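Surface-associated protein CshA (Streptococcus gordonii, PDB 5L2D) is a cell-wall-anchored streptococcal adhesin, here its non-repetitive domain 2, that binds host fibronectin by a catch-clamp mechanism. Local coordinates at residues P197-M205 with G238-I249. Residues are numbered along the deposited sequence; the frame is centred on the assembly and turned at random.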
ATOM      1  N   PRO A 197       6.397  16.949  -8.326  1.00113.46           N
ATOM      2  CA  PRO A 197       7.346  15.800  -8.332  1.00 96.44           C
ATOM      3  C   PRO A 197       6.502  14.549  -8.576  1.00 92.08           C
ATOM      4  O   PRO A 197       6.955  13.532  -9.112  1.00 90.29           O
ATOM      5  CB  PRO A 197       7.943  15.789  -6.927  1.00 90.74           C
ATOM      6  CG  PRO A 197       7.002  16.586  -6.081  1.00 98.89           C
ATOM      7  CD  PRO A 197       6.117  17.437  -6.955  1.00103.20           C
ATOM      8  N   TYR A 198       5.246  14.678  -8.167  1.00 82.15           N
ATOM      9  CA  TYR A 198       4.207  13.705  -8.377  1.00 79.71           C
ATOM     10  C   TYR A 198       2.955  14.552  -8.474  1.00 73.58           C
ATOM     11  O   TYR A 198       3.005  15.744  -8.119  1.00 63.19           O
ATOM     12  CB  TYR A 198       4.121  12.776  -7.155  1.00 81.32           C
ATOM     13  CG  TYR A 198       3.695  13.433  -5.831  1.00 69.89           C
ATOM     14  CD1 TYR A 198       4.635  13.876  -4.892  1.00 65.01           C
ATOM     15  CD2 TYR A 198       2.355  13.559  -5.512  1.00 64.84           C
ATOM     16  CE1 TYR A 198       4.238  14.441  -3.686  1.00 60.59           C
ATOM     17  CE2 TYR A 198       1.958  14.125  -4.326  1.00 63.32           C
ATOM     18  CZ  TYR A 198       2.895  14.563  -3.421  1.00 63.97           C
ATOM     19  OH  TYR A 198       2.426  15.112  -2.251  1.00 72.24           O
ATOM     20  N   THR A 199       1.844  13.955  -8.908  1.00 63.75           N
ATOM     21  CA  THR A 199       0.577  14.661  -8.883  1.00 67.93           C
ATOM     22  C   THR A 199      -0.536  13.823  -8.285  1.00 69.57           C
ATOM     23  O   THR A 199      -0.571  12.604  -8.443  1.00 69.78           O
ATOM     24  CB  THR A 199       0.111  15.006 -10.288  1.00 70.53           C
ATOM     25  OG1 THR A 199      -0.217  13.787 -10.932  1.00 74.18           O
ATOM     26  CG2 THR A 199       1.205  15.719 -11.070  1.00 80.95           C
ATOM     27  N   VAL A 200      -1.499  14.494  -7.670  1.00 59.95           N
ATOM     28  CA  VAL A 200      -2.507  13.792  -6.933  1.00 58.09           C
ATOM     29  C   VAL A 200      -3.645  13.299  -7.827  1.00 58.28           C
ATOM     30  O   VAL A 200      -4.199  14.050  -8.609  1.00 69.93           O
ATOM     31  CB  VAL A 200      -3.071  14.695  -5.811  1.00 56.51           C
ATOM     32  CG1 VAL A 200      -4.164  13.941  -5.052  1.00 54.90           C
ATOM     33  CG2 VAL A 200      -1.940  15.182  -4.895  1.00 52.66           C
ATOM     34  N   MET A 201      -4.037  12.052  -7.677  1.00 56.86           N
ATOM     35  CA  MET A 201      -5.147  11.529  -8.462  1.00 58.98           C
ATOM     36  C   MET A 201      -6.483  12.078  -7.982  1.00 60.77           C
ATOM     37  O   MET A 201      -6.700  12.094  -6.778  1.00 71.03           O
ATOM     38  CB  MET A 201      -5.143  10.006  -8.343  1.00 57.76           C
ATOM     39  CG  MET A 201      -6.208   9.292  -9.137  1.00 56.29           C
ATOM     40  SD  MET A 201      -6.229   7.527  -8.788  1.00 62.68           S
ATOM     41  CE  MET A 201      -4.505   7.114  -9.106  1.00 55.18           C
ATOM     42  N   THR A 202      -7.370  12.494  -8.914  1.00 68.24           N
ATOM     43  CA  THR A 202      -8.730  13.063  -8.604  1.00 65.47           C
ATOM     44  C   THR A 202      -9.853  12.374  -9.357  1.00 65.31           C
ATOM     45  O   THR A 202      -9.563  11.607 -10.270  1.00 79.89           O
ATOM     46  CB  THR A 202      -8.854  14.547  -8.996  1.00 69.99           C
ATOM     47  OG1 THR A 202      -9.128  14.654 -10.403  1.00 88.97           O
ATOM     48  CG2 THR A 202      -7.568  15.342  -8.644  1.00 71.07           C
ATOM     49  N   GLU A 203     -11.119  12.659  -9.010  1.00 64.29           N
ATOM     50  CA  GLU A 203     -12.294  12.137  -9.776  1.00 73.37           C
ATOM     51  C   GLU A 203     -12.403  12.835 -11.171  1.00 80.28           C
ATOM     52  O   GLU A 203     -12.805  12.176 -12.150  1.00 81.52           O
ATOM     53  CB  GLU A 203     -13.643  12.162  -8.979  1.00 60.75           C
ATOM     54  N   ASP A 204     -12.038  14.095 -11.275  1.00 87.05           N
ATOM     55  CA  ASP A 204     -12.106  14.722 -12.571  1.00 89.32           C
ATOM     56  C   ASP A 204     -11.144  13.959 -13.444  1.00 85.59           C
ATOM     57  O   ASP A 204     -11.390  13.730 -14.604  1.00 86.19           O
ATOM     58  CB  ASP A 204     -11.691  16.185 -12.488  1.00 73.83           C
ATOM     59  N   MET A 205     -10.034  13.571 -12.850  1.00 79.22           N
ATOM     60  CA  MET A 205      -8.976  12.857 -13.518  1.00 77.49           C
ATOM     61  C   MET A 205      -9.321  11.432 -13.855  1.00 80.03           C
ATOM     62  O   MET A 205      -8.777  10.873 -14.774  1.00 87.34           O
ATOM     63  CB  MET A 205      -7.768  12.855 -12.605  1.00 72.15           C
ATOM     64  CG  MET A 205      -6.446  12.778 -13.303  1.00 76.29           C
ATOM     65  SD  MET A 205      -5.109  13.165 -12.182  1.00 85.88           S
ATOM     66  CE  MET A 205      -5.396  14.882 -11.838  1.00 71.98           C
ATOM     67  N   GLY A 238      -0.987  14.940  -1.449  1.00 56.02           N
ATOM     68  CA  GLY A 238      -1.723  13.697  -1.393  1.00 62.18           C
ATOM     69  C   GLY A 238      -1.901  13.160  -0.001  1.00 61.85           C
ATOM     70  O   GLY A 238      -2.113  11.994   0.192  1.00 60.77           O
ATOM     71  N   GLY A 239      -1.810  14.030   0.976  1.00 59.15           N
ATOM     72  CA  GLY A 239      -1.917  13.614   2.379  1.00 58.15           C
ATOM     73  C   GLY A 239      -0.670  13.778   3.236  1.00 57.50           C
ATOM     74  O   GLY A 239      -0.550  13.116   4.246  1.00 58.78           O
ATOM     75  N   LEU A 240       0.266  14.639   2.853  1.00 57.72           N
ATOM     76  CA  LEU A 240       1.441  14.869   3.681  1.00 57.06           C
ATOM     77  C   LEU A 240       0.979  15.630   4.897  1.00 62.61           C
ATOM     78  O   LEU A 240      -0.075  16.302   4.856  1.00 60.63           O
ATOM     79  CB  LEU A 240       2.489  15.686   2.943  1.00 60.41           C
ATOM     80  CG  LEU A 240       3.070  15.016   1.687  1.00 61.64           C
ATOM     81  CD1 LEU A 240       3.956  15.989   0.917  1.00 60.16           C
ATOM     82  CD2 LEU A 240       3.875  13.791   2.062  1.00 68.10           C
ATOM     83  N   GLY A 241       1.742  15.493   5.986  1.00 61.35           N
ATOM     84  CA  GLY A 241       1.281  15.914   7.328  1.00 57.95           C
ATOM     85  C   GLY A 241       0.269  14.983   8.003  1.00 60.93           C
ATOM     86  O   GLY A 241      -0.030  15.128   9.207  1.00 62.95           O
ATOM     87  N   SER A 242      -0.242  14.005   7.251  1.00 54.48           N
ATOM     88  CA  SER A 242      -1.243  13.114   7.750  1.00 46.81           C
ATOM     89  C   SER A 242      -0.749  11.707   7.741  1.00 48.89           C
ATOM     90  O   SER A 242       0.395  11.421   7.396  1.00 61.73           O
ATOM     91  CB  SER A 242      -2.490  13.230   6.919  1.00 43.98           C
ATOM     92  OG  SER A 242      -2.582  12.203   5.973  1.00 43.55           O
ATOM     93  N   GLN A 243      -1.635  10.826   8.144  1.00 49.91           N
ATOM     94  CA  GLN A 243      -1.309   9.448   8.315  1.00 54.70           C
ATOM     95  C   GLN A 243      -1.683   8.623   7.115  1.00 50.92           C
ATOM     96  O   GLN A 243      -1.455   7.426   7.097  1.00 51.60           O
ATOM     97  CB  GLN A 243      -2.059   8.916   9.531  1.00 55.69           C
ATOM     98  CG  GLN A 243      -1.538   9.461  10.852  1.00 61.71           C
ATOM     99  CD  GLN A 243      -2.084   8.679  12.015  1.00 62.43           C
ATOM    100  OE1 GLN A 243      -3.248   8.248  11.979  1.00 59.36           O
ATOM    101  NE2 GLN A 243      -1.242   8.438  13.031  1.00 58.97           N
ATOM    102  N   VAL A 244      -2.325   9.225   6.142  1.00 50.36           N
ATOM    103  CA  VAL A 244      -2.638   8.480   4.954  1.00 58.69           C
ATOM    104  C   VAL A 244      -2.305   9.263   3.696  1.00 63.49           C
ATOM    105  O   VAL A 244      -2.915  10.314   3.409  1.00 67.62           O
ATOM    106  CB  VAL A 244      -4.048   7.850   4.981  1.00 57.57           C
ATOM    107  CG1 VAL A 244      -4.910   8.510   5.983  1.00 62.09           C
ATOM    108  CG2 VAL A 244      -4.704   7.852   3.629  1.00 57.61           C
ATOM    109  N   PHE A 245      -1.309   8.711   2.977  1.00 62.32           N
ATOM    110  CA  PHE A 245      -0.828   9.242   1.706  1.00 60.23           C
ATOM    111  C   PHE A 245      -1.527   8.542   0.588  1.00 61.58           C
ATOM    112  O   PHE A 245      -1.209   7.405   0.250  1.00 51.14           O
ATOM    113  CB  PHE A 245       0.610   9.022   1.599  1.00 58.70           C
ATOM    114  CG  PHE A 245       1.223   9.809   0.552  1.00 66.09           C
ATOM    115  CD1 PHE A 245       1.153  11.176   0.601  1.00 65.50           C
ATOM    116  CD2 PHE A 245       1.931   9.190  -0.476  1.00 64.65           C
ATOM    117  CE1 PHE A 245       1.777  11.934  -0.375  1.00 72.42           C
ATOM    118  CE2 PHE A 245       2.555   9.936  -1.443  1.00 58.03           C
ATOM    119  CZ  PHE A 245       2.479  11.311  -1.401  1.00 61.35           C
ATOM    120  N   GLY A 246      -2.575   9.233   0.116  1.00 82.75           N
ATOM    121  CA  GLY A 246      -3.742   8.637  -0.579  1.00 69.85           C
ATOM    122  C   GLY A 246      -3.106   8.511  -1.894  1.00 58.29           C
ATOM    123  O   GLY A 246      -1.948   8.936  -1.990  1.00 57.43           O
ATOM    124  N   PRO A 247      -3.816   7.953  -2.878  1.00 55.10           N
ATOM    125  CA  PRO A 247      -3.313   7.581  -4.207  1.00 58.58           C
ATOM    126  C   PRO A 247      -2.725   8.742  -5.050  1.00 57.96           C
ATOM    127  O   PRO A 247      -3.423   9.717  -5.327  1.00 64.66           O
ATOM    128  CB  PRO A 247      -4.550   7.010  -4.891  1.00 56.00           C
ATOM    129  CG  PRO A 247      -5.685   7.721  -4.251  1.00 61.77           C
ATOM    130  CD  PRO A 247      -5.278   7.817  -2.804  1.00 64.90           C
ATOM    131  N   ILE A 248      -1.442   8.629  -5.405  1.00 56.54           N
ATOM    132  CA  ILE A 248      -0.812   9.487  -6.414  1.00 60.51           C
ATOM    133  C   ILE A 248      -0.644   8.830  -7.793  1.00 64.08           C
ATOM    134  O   ILE A 248      -0.855   7.634  -7.983  1.00 63.27           O
ATOM    135  CB  ILE A 248       0.600   9.904  -6.017  1.00 60.06           C
ATOM    136  CG1 ILE A 248       1.481   8.676  -5.728  1.00 67.38           C
ATOM    137  CG2 ILE A 248       0.527  10.861  -4.867  1.00 65.58           C
ATOM    138  CD1 ILE A 248       2.943   8.864  -6.073  1.00 69.25           C
ATOM    139  N   ILE A 249      -0.242   9.664  -8.742  1.00 78.21           N
ATOM    140  CA  ILE A 249       0.207   9.268 -10.082  1.00 76.32           C
ATOM    141  C   ILE A 249       1.685   9.667 -10.283  1.00 74.62           C
ATOM    142  O   ILE A 249       2.121  10.816  -9.980  1.00 63.68           O
ATOM    143  CB  ILE A 249      -0.746   9.909 -11.100  1.00 75.48           C
ATOM    144  CG1 ILE A 249      -1.852   8.906 -11.411  1.00 84.01           C
ATOM    145  CG2 ILE A 249      -0.034  10.372 -12.345  1.00 77.18           C
ATOM    146  CD1 ILE A 249      -3.010   9.490 -12.186  1.00 90.56           C
TER
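Thr199 and Ile249 form an antiparallel hydrogen-bonded pair: Ile249 N donates to Thr199 O at 3.0 Å, while Thr199 N returns a weak bond to Ile249 O at 3.3 Å. One residue on, Val200 and Ile248 form the non-hydrogen-bonded pair, their side chains diverging, and a weak bond of 3.4 Å from Met201 N to Pro247 O prolongs the pairing. In the one aromatic pair, the edge of Phe245 meets a face of Tyr198, offset edge-to-face, centroids 5.6 Å apart and planes at 77°. With CG between the backbone N and carbonyl carbon (chi1 65°), the Tyr198 side chain crosses that of Ile248 at about a right angle and brings its OH to 3.6 Å from CD1 of Leu240, with Gly238 N at the ring edge. CG2 of Ile248 lies against CD2 and CE2 of the tyrosine, and CG2 of Val200 touches N and CA of Gly238, which has no side chain. On the other side of the strand pair, Thr199 OG1 lies 3.7 Å from Ile249 CG2. The Met201 chain, extended as far as its bend at chi3 (-54°), brings CE to 3.9 Å from Ile249 CG1 and near CB of Pro247. Pro256 of the second subunit packs on both Tyr198 and Ile248. Within this chain, the pairing places 198-200 at the outer side of a three-stranded antiparallel sheet, with 244-250 central and 172-177 on its other side.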